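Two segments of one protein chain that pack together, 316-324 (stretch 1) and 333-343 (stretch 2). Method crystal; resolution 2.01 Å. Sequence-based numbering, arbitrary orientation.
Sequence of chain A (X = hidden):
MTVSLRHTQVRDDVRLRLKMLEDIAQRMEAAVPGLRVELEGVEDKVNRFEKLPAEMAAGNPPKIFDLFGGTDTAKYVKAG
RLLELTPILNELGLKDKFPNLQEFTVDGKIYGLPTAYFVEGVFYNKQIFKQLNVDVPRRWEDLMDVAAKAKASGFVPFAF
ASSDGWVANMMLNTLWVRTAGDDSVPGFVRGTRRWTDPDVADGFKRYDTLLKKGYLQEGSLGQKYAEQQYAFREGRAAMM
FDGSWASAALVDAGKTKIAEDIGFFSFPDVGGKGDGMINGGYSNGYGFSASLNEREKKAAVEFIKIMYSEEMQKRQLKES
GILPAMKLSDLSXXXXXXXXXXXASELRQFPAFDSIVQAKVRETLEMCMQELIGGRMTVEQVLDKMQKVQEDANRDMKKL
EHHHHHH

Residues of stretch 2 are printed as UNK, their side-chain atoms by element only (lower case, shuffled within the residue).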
# COMPACT_ATOMS: atom_id res chain seq x y z
N GLN A 316 -13.92 -5.14 9.01
CA GLN A 316 -12.72 -4.33 8.89
C GLN A 316 -13.02 -3.01 8.21
O GLN A 316 -12.33 -2.01 8.45
CB GLN A 316 -11.63 -5.09 8.15
CG GLN A 316 -11.98 -5.39 6.70
CD GLN A 316 -10.83 -5.98 5.94
OE1 GLN A 316 -9.93 -6.59 6.53
NE2 GLN A 316 -10.84 -5.82 4.61
N LEU A 317 -14.07 -2.96 7.38
CA LEU A 317 -14.49 -1.69 6.80
C LEU A 317 -15.08 -0.78 7.86
O LEU A 317 -14.70 0.39 7.98
CB LEU A 317 -15.50 -1.94 5.68
CG LEU A 317 -16.15 -0.66 5.14
CD1 LEU A 317 -15.07 0.23 4.49
CD2 LEU A 317 -17.25 -0.96 4.13
N LYS A 318 -16.00 -1.32 8.66
CA LYS A 318 -16.69 -0.56 9.70
C LYS A 318 -15.74 -0.16 10.82
O LYS A 318 -15.78 0.98 11.30
CB LYS A 318 -17.85 -1.39 10.24
CG LYS A 318 -18.76 -0.73 11.27
CD LYS A 318 -19.63 -1.79 11.95
CE LYS A 318 -20.69 -1.20 12.86
NZ LYS A 318 -21.50 -2.29 13.50
N GLU A 319 -14.88 -1.08 11.24
CA GLU A 319 -14.01 -0.86 12.39
C GLU A 319 -12.80 0.01 12.06
O GLU A 319 -12.32 0.76 12.92
CB GLU A 319 -13.51 -2.20 12.92
CG GLU A 319 -14.50 -2.92 13.79
CD GLU A 319 -13.91 -4.18 14.36
OE1 GLU A 319 -14.64 -4.87 15.12
OE2 GLU A 319 -12.73 -4.49 14.04
N SER A 320 -12.29 -0.09 10.85
CA SER A 320 -10.97 0.43 10.58
C SER A 320 -10.86 1.10 9.22
O SER A 320 -9.78 1.60 8.90
CB SER A 320 -9.93 -0.71 10.69
OG SER A 320 -9.73 -1.13 12.03
N GLY A 321 -11.92 1.14 8.42
CA GLY A 321 -11.92 1.85 7.16
C GLY A 321 -11.29 1.11 6.00
O GLY A 321 -11.14 1.69 4.92
N ILE A 322 -10.93 -0.16 6.19
CA ILE A 322 -10.27 -0.89 5.11
C ILE A 322 -11.28 -1.26 4.03
O ILE A 322 -12.27 -1.95 4.29
CB ILE A 322 -9.51 -2.11 5.66
CG1 ILE A 322 -8.30 -1.64 6.48
CG2 ILE A 322 -9.04 -3.00 4.54
CD1 ILE A 322 -8.56 -1.41 7.84
N LEU A 323 -10.99 -0.84 2.81
CA LEU A 323 -11.90 -1.04 1.69
C LEU A 323 -11.92 -2.50 1.25
O LEU A 323 -10.87 -3.15 1.16
CB LEU A 323 -11.50 -0.12 0.53
CG LEU A 323 -11.40 1.35 0.95
CD1 LEU A 323 -10.86 2.21 -0.18
CD2 LEU A 323 -12.74 1.89 1.45
N PRO A 324 -13.10 -3.04 0.93
CA PRO A 324 -13.21 -4.48 0.69
C PRO A 324 -12.52 -4.89 -0.60
O PRO A 324 -12.55 -4.18 -1.60
CB PRO A 324 -14.72 -4.70 0.60
CG PRO A 324 -15.25 -3.39 0.11
CD PRO A 324 -14.41 -2.38 0.86
N UNK A 333 -23.29 2.82 5.14
CA UNK A 333 -23.13 3.45 6.44
C UNK A 333 -21.69 3.50 6.91
O UNK A 333 -21.24 2.60 7.62
N UNK A 334 -20.95 4.55 6.52
CA UNK A 334 -19.52 4.67 6.81
C UNK A 334 -19.12 6.14 6.87
O UNK A 334 -19.84 7.03 6.41
c UNK A 334 -18.65 3.96 5.75
c UNK A 334 -18.70 2.44 5.91
c UNK A 334 -19.06 4.41 4.35
N UNK A 335 -17.93 6.37 7.40
CA UNK A 335 -17.35 7.69 7.55
C UNK A 335 -17.27 8.43 6.21
O UNK A 335 -17.10 7.81 5.15
c UNK A 335 -15.32 8.83 8.56
c UNK A 335 -14.82 9.83 7.81
n UNK A 335 -14.32 10.78 8.67
c UNK A 335 -14.49 10.36 9.91
c UNK A 335 -15.97 7.54 8.18
n UNK A 335 -15.06 9.16 9.87
N UNK A 336 -17.43 9.77 6.22
CA UNK A 336 -17.25 10.55 4.99
C UNK A 336 -15.95 10.27 4.26
O UNK A 336 -15.96 10.15 3.02
c UNK A 336 -17.29 11.99 5.51
c UNK A 336 -17.84 10.63 7.35
c UNK A 336 -18.22 11.91 6.66
N UNK A 337 -14.82 10.18 4.97
CA UNK A 337 -13.54 9.93 4.32
C UNK A 337 -13.61 8.65 3.51
O UNK A 337 -12.93 8.51 2.48
c UNK A 337 -12.38 9.87 5.33
c UNK A 337 -11.05 10.09 4.63
c UNK A 337 -12.38 8.53 6.07
N UNK A 338 -14.45 7.71 3.94
CA UNK A 338 -14.59 6.45 3.21
C UNK A 338 -15.40 6.65 1.94
O UNK A 338 -15.05 6.10 0.90
c UNK A 338 -15.21 5.37 4.12
c UNK A 338 -12.92 4.78 5.13
c UNK A 338 -15.34 4.06 3.35
c UNK A 338 -14.36 5.15 5.38
N UNK A 339 -16.50 7.42 2.00
CA UNK A 339 -17.21 7.76 0.77
C UNK A 339 -16.25 8.44 -0.19
O UNK A 339 -16.18 8.11 -1.38
c UNK A 339 -20.50 7.48 0.25
c UNK A 339 -19.79 8.20 1.43
c UNK A 339 -22.78 6.72 0.89
c UNK A 339 -18.40 8.70 0.98
n UNK A 339 -22.25 5.84 1.74
n UNK A 339 -24.10 6.85 0.81
n UNK A 339 -21.97 7.55 0.24
N UNK A 340 -15.50 9.42 0.33
CA UNK A 340 -14.60 10.21 -0.49
C UNK A 340 -13.52 9.34 -1.13
O UNK A 340 -13.11 9.60 -2.26
c UNK A 340 -14.99 12.42 0.70
c UNK A 340 -14.41 13.55 1.55
o UNK A 340 -13.17 13.72 1.57
o UNK A 340 -15.19 14.27 2.20
c UNK A 340 -13.99 11.33 0.35
N UNK A 341 -13.09 8.28 -0.45
CA UNK A 341 -12.15 7.34 -1.05
C UNK A 341 -12.80 6.46 -2.12
O UNK A 341 -12.19 6.19 -3.16
c UNK A 341 -8.57 6.73 2.63
c UNK A 341 -10.48 7.12 0.84
c UNK A 341 -11.53 6.45 0.02
s UNK A 341 -10.09 6.03 2.22
N UNK A 342 -14.01 5.96 -1.86
CA UNK A 342 -14.72 5.18 -2.87
C UNK A 342 -15.04 6.05 -4.07
O UNK A 342 -14.88 5.65 -5.23
c UNK A 342 -15.63 3.43 -1.31
c UNK A 342 -16.00 4.55 -2.27
c UNK A 342 -16.91 4.03 -3.38
c UNK A 342 -14.72 2.38 -1.95
N UNK A 343 -15.49 7.28 -3.81
CA UNK A 343 -15.65 8.31 -4.82
C UNK A 343 -14.38 8.45 -5.66
O UNK A 343 -14.41 8.33 -6.89
c UNK A 343 -16.45 12.07 -3.99
c UNK A 343 -16.20 10.86 -4.91
n UNK A 343 -16.68 13.23 -4.59
c UNK A 343 -16.00 9.61 -4.10
o UNK A 343 -16.43 11.95 -2.76

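Position 333 carries no side-chain atoms, and its backbone sits at phi 84°, psi 87°, a positive phi that glycine tolerates best. It is Gly333, poorly ordered, and it makes no contact with stretch 1.

At position 334 one carbon carries two more. Its CA-to-CB bond points toward stretch 1, and one tip rests against the side chain of Leu317. Three carbons forked in this way make a valine: Val334, whose CG1 lies 4.1 Å from CG of Leu317.

Position 335 has one carbon leading to a five-membered ring of three carbons and two nitrogens, an imidazole, so it is His335. The ring stays clear of stretch 1. The residue holds the N-cap position; O of His335 accepts from N of position 338 at 2.9 Å, and O of His335 also accepts from N of position 339 at 3.2 Å.

Three carbons at position 336 close a ring onto the backbone nitrogen, which defines Pro336. A proline suits the first turn of a helix, where its nitrogen has no hydrogen-bonding duty to fulfil.

Position 337 repeats the three-carbon fork and, though buried, touches nothing on stretch 1; it is Val337.

Position 338 has four carbons, forked at the first, with one arm two carbons long. Its CA-to-CB bond points toward stretch 1, and the fork touches Leu317, Gly321 and Leu323. This is Ile338: its CG2 lies 4.0 Å from CD1 of Leu317 and 3.9 Å from CD2 of Leu323, while its CD1 approaches the backbone O of Gly321 at 3.6 Å.

At position 339 three carbons and a nitrogen lead to a carbon bearing two more nitrogens, a guanidinium. Its CA-to-CB bond points away from stretch 1. This is Arg339, exposed.

Position 340 shows three carbons, the third carrying two oxygens: a carboxylate with two methylene carbons before it, hence Glu340. Both carboxylate oxygens are hydrogen-bonded elsewhere in the structure.

Position 341 has an unbranched chain of two carbons, a sulfur and a final carbon. Its CA-to-CB bond points toward stretch 1, and its CB comes within 4.3 Å of CD1 of Leu323. It is Met341.

Position 342 has the four-carbon fork again. Its CA-to-CB bond runs sideways, but the end comes nearer and touches Leu323. This is Ile342, with CD1 4.0 Å from CD2 of Leu323.

Position 343 ends in a carbon with one oxygen and one nitrogen after two carbons, the amide of Gln343, exposed and out of reach.

The contact works by apolar packing, with no hydrogen bond between the stretches and 293 Å² buried in all. One helical face supplies Ile338, Met341 and Ile342, spaced three and four apart from the first, and Leu323 packs against all three. Leu317 spans Val334 and Ile338. Between these leucines the chain turns at Gly321, whose phi of 81° favours glycine; an ideal CB there would lie only 3.2 Å from CD1 of Ile338. Glycine suits both the positive phi and the close approach, with CA of Gly321 6.6 Å from CA of Ile338.

Stretch 2 333-343: GVHPVIREMIQ
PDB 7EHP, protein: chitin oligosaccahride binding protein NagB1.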